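Local coordinates for protein leucine aminopeptidase (Legionella pneumophila, PDB 5GNE) that probably acts as a zinc-dependent aminopeptidase of the M28 family, removing amino acids from the N-terminal ends of peptides, at residues 95-106 with 366-375. Numbering follows the deposited sequence.
Sequences PINHEAQVHSLF and LAFIVELGLN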
# COMPACT_ATOMS: atom_id res chain seq x y z
N PRO A 95 -18.12 -9.36 -12.76
CA PRO A 95 -19.13 -8.60 -13.49
C PRO A 95 -18.79 -7.12 -13.54
O PRO A 95 -18.21 -6.64 -12.57
CB PRO A 95 -20.41 -8.81 -12.67
CG PRO A 95 -20.13 -9.93 -11.77
CD PRO A 95 -18.66 -10.01 -11.57
N ILE A 96 -19.06 -6.47 -14.67
CA ILE A 96 -19.04 -5.00 -14.76
C ILE A 96 -20.40 -4.47 -15.30
O ILE A 96 -20.65 -4.50 -16.50
CB ILE A 96 -17.87 -4.56 -15.65
CG1 ILE A 96 -16.55 -5.00 -15.02
CG2 ILE A 96 -17.85 -3.06 -15.79
CD1 ILE A 96 -15.34 -4.70 -15.88
N ASN A 97 -21.29 -4.01 -14.43
CA ASN A 97 -22.71 -3.86 -14.79
C ASN A 97 -23.41 -2.65 -14.15
O ASN A 97 -24.64 -2.61 -14.01
CB ASN A 97 -23.42 -5.17 -14.41
CG ASN A 97 -23.09 -5.60 -13.00
OD1 ASN A 97 -22.32 -4.94 -12.29
ND2 ASN A 97 -23.60 -6.75 -12.61
N HIS A 98 -22.59 -1.73 -13.69
CA HIS A 98 -22.95 -0.57 -12.89
C HIS A 98 -22.50 0.76 -13.48
O HIS A 98 -22.11 1.68 -12.74
CB HIS A 98 -22.30 -0.90 -11.53
CG HIS A 98 -22.96 -2.05 -10.86
ND1 HIS A 98 -22.89 -2.28 -9.52
CD2 HIS A 98 -24.03 -2.78 -11.28
CE1 HIS A 98 -23.67 -3.29 -9.20
NE2 HIS A 98 -24.44 -3.54 -10.24
N GLU A 99 -22.66 0.92 -14.79
CA GLU A 99 -22.11 2.08 -15.49
C GLU A 99 -22.70 3.40 -14.98
O GLU A 99 -21.98 4.38 -14.81
CB GLU A 99 -22.34 1.98 -17.00
CG GLU A 99 -21.99 3.29 -17.74
CD GLU A 99 -21.80 3.14 -19.25
OE1 GLU A 99 -21.60 1.99 -19.73
OE2 GLU A 99 -21.77 4.18 -19.94
N ALA A 100 -24.00 3.43 -14.69
CA ALA A 100 -24.61 4.68 -14.23
C ALA A 100 -24.00 5.11 -12.92
O ALA A 100 -23.65 6.28 -12.75
CB ALA A 100 -26.09 4.53 -14.09
N GLN A 101 -23.87 4.17 -11.99
CA GLN A 101 -23.31 4.51 -10.69
C GLN A 101 -21.85 4.94 -10.79
O GLN A 101 -21.45 5.93 -10.17
CB GLN A 101 -23.46 3.34 -9.71
CG GLN A 101 -24.92 3.01 -9.33
CD GLN A 101 -25.61 2.05 -10.27
OE1 GLN A 101 -25.27 1.91 -11.45
NE2 GLN A 101 -26.63 1.38 -9.75
N VAL A 102 -21.07 4.24 -11.61
CA VAL A 102 -19.67 4.57 -11.78
C VAL A 102 -19.53 6.00 -12.32
O VAL A 102 -18.72 6.79 -11.82
CB VAL A 102 -18.99 3.54 -12.72
CG1 VAL A 102 -17.59 3.99 -13.13
CG2 VAL A 102 -18.93 2.14 -12.04
N HIS A 103 -20.32 6.36 -13.32
CA HIS A 103 -20.25 7.72 -13.84
C HIS A 103 -20.72 8.77 -12.84
O HIS A 103 -20.11 9.82 -12.76
CB HIS A 103 -21.00 7.84 -15.17
CG HIS A 103 -20.24 7.25 -16.32
ND1 HIS A 103 -20.21 5.90 -16.59
CD2 HIS A 103 -19.43 7.83 -17.24
CE1 HIS A 103 -19.44 5.68 -17.64
NE2 HIS A 103 -18.95 6.83 -18.05
N SER A 104 -21.75 8.48 -12.06
CA SER A 104 -22.18 9.41 -11.00
C SER A 104 -21.01 9.70 -10.09
O SER A 104 -20.80 10.85 -9.71
CB SER A 104 -23.36 8.88 -10.20
OG SER A 104 -24.49 8.75 -11.02
N LEU A 105 -20.26 8.66 -9.72
CA LEU A 105 -19.15 8.87 -8.79
C LEU A 105 -18.02 9.65 -9.45
O LEU A 105 -17.41 10.50 -8.79
CB LEU A 105 -18.64 7.55 -8.21
CG LEU A 105 -19.72 6.84 -7.37
CD1 LEU A 105 -19.05 5.94 -6.39
CD2 LEU A 105 -20.57 7.84 -6.59
N PHE A 106 -17.72 9.35 -10.71
CA PHE A 106 -16.69 10.13 -11.45
C PHE A 106 -16.98 11.63 -11.40
O PHE A 106 -16.11 12.42 -11.07
CB PHE A 106 -16.58 9.69 -12.92
CG PHE A 106 -15.88 8.37 -13.12
CD1 PHE A 106 -15.62 7.53 -12.02
CD2 PHE A 106 -15.44 7.98 -14.39
CE1 PHE A 106 -14.97 6.31 -12.18
CE2 PHE A 106 -14.77 6.75 -14.57
CZ PHE A 106 -14.54 5.91 -13.46
N LEU A 366 -12.60 4.14 -7.80
CA LEU A 366 -14.05 4.24 -7.60
C LEU A 366 -14.81 3.21 -8.42
O LEU A 366 -15.78 2.64 -7.94
CB LEU A 366 -14.51 5.66 -7.91
CG LEU A 366 -14.12 6.68 -6.83
CD1 LEU A 366 -14.39 8.13 -7.22
CD2 LEU A 366 -14.83 6.37 -5.53
N ALA A 367 -14.40 2.97 -9.67
CA ALA A 367 -14.98 1.88 -10.47
C ALA A 367 -14.79 0.52 -9.76
O ALA A 367 -15.70 -0.33 -9.67
CB ALA A 367 -14.37 1.85 -11.84
N PHE A 368 -13.57 0.32 -9.25
CA PHE A 368 -13.24 -0.83 -8.43
C PHE A 368 -14.23 -0.99 -7.28
O PHE A 368 -14.85 -2.04 -7.11
CB PHE A 368 -11.81 -0.67 -7.94
CG PHE A 368 -11.24 -1.89 -7.28
CD1 PHE A 368 -10.75 -2.95 -8.03
CD2 PHE A 368 -11.11 -1.93 -5.89
CE1 PHE A 368 -10.19 -4.06 -7.39
CE2 PHE A 368 -10.55 -3.02 -5.26
CZ PHE A 368 -10.08 -4.08 -6.01
N ILE A 369 -14.39 0.07 -6.51
CA ILE A 369 -15.31 0.07 -5.38
C ILE A 369 -16.77 -0.16 -5.79
O ILE A 369 -17.49 -0.91 -5.15
CB ILE A 369 -15.20 1.37 -4.58
CG1 ILE A 369 -13.89 1.40 -3.80
CG2 ILE A 369 -16.33 1.49 -3.60
CD1 ILE A 369 -13.72 2.70 -3.08
N VAL A 370 -17.21 0.45 -6.88
CA VAL A 370 -18.61 0.28 -7.28
C VAL A 370 -18.86 -1.12 -7.82
O VAL A 370 -19.81 -1.79 -7.42
CB VAL A 370 -19.04 1.32 -8.35
CG1 VAL A 370 -20.40 0.97 -8.93
CG2 VAL A 370 -19.09 2.71 -7.73
N GLU A 371 -18.03 -1.57 -8.75
CA GLU A 371 -18.35 -2.84 -9.37
C GLU A 371 -18.17 -4.03 -8.42
O GLU A 371 -18.90 -5.03 -8.53
CB GLU A 371 -17.56 -3.01 -10.65
CG GLU A 371 -17.90 -1.91 -11.66
CD GLU A 371 -19.27 -2.06 -12.30
OE1 GLU A 371 -19.99 -3.01 -11.95
OE2 GLU A 371 -19.63 -1.26 -13.18
N LEU A 372 -17.23 -3.94 -7.48
CA LEU A 372 -17.16 -4.96 -6.42
C LEU A 372 -18.20 -4.70 -5.31
O LEU A 372 -18.81 -5.64 -4.79
CB LEU A 372 -15.75 -5.00 -5.83
CG LEU A 372 -14.67 -5.63 -6.71
CD1 LEU A 372 -13.32 -5.51 -6.06
CD2 LEU A 372 -14.99 -7.10 -6.89
N GLY A 373 -18.39 -3.43 -4.97
CA GLY A 373 -19.24 -3.00 -3.87
C GLY A 373 -20.72 -3.31 -4.06
O GLY A 373 -21.46 -3.48 -3.09
N LEU A 374 -21.14 -3.36 -5.32
CA LEU A 374 -22.50 -3.70 -5.66
C LEU A 374 -22.62 -4.99 -6.55
O LEU A 374 -23.70 -5.33 -7.02
CB LEU A 374 -23.10 -2.50 -6.39
CG LEU A 374 -22.98 -1.05 -5.95
CD1 LEU A 374 -23.47 -0.10 -7.05
CD2 LEU A 374 -23.83 -0.85 -4.70
N ASN A 375 -21.53 -5.74 -6.71
CA ASN A 375 -21.49 -7.03 -7.44
C ASN A 375 -22.16 -7.06 -8.83
O ASN A 375 -21.57 -6.63 -9.83
CB ASN A 375 -22.10 -8.14 -6.60
CG ASN A 375 -21.55 -8.17 -5.21
OD1 ASN A 375 -21.53 -7.17 -4.49
ND2 ASN A 375 -21.10 -9.35 -4.81
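Ile96 lays CG2 against the carboxylate of Glu371, 3.6 Å from OE2, the two side chains crossing at about a right angle; here a buried acid at the C-terminal end of one helix receives the turn that leads into another. The next two backbone amides each hydrogen-bond to one of its oxygens. Asn97 N reaches Glu371 OE1 at 3.0 Å from above the carboxylate plane, in a nearly straight bond (164°), whereas His98 N takes the syn lone pair of OE2, also at 3.0 Å but more bent. Glu371 can face this turn because its chain folds back at chi2 (-73°), and Tyr301 OH, a further partner of OE2, helps fix the carboxylate. His98, at the N-cap position, lays CB on Val370 CG1. Past the polar end the contact becomes apolar: Val102 CG2 packs 3.6 Å from Val370 CG1, while Val102 CG1 meets the methyl of Ala367. Leu105 CD1 presses on the other branch of Val370, 3.5 Å from CG2. Phe106 turns its ring edge toward Leu366 CB. Helix segments 99-106 and 366-373 run roughly antiparallel (147°, axes 9.4 Å apart), packing helix 99-106 on the C-terminal helix of the M28 alpha/beta fold, away from the two-zinc site.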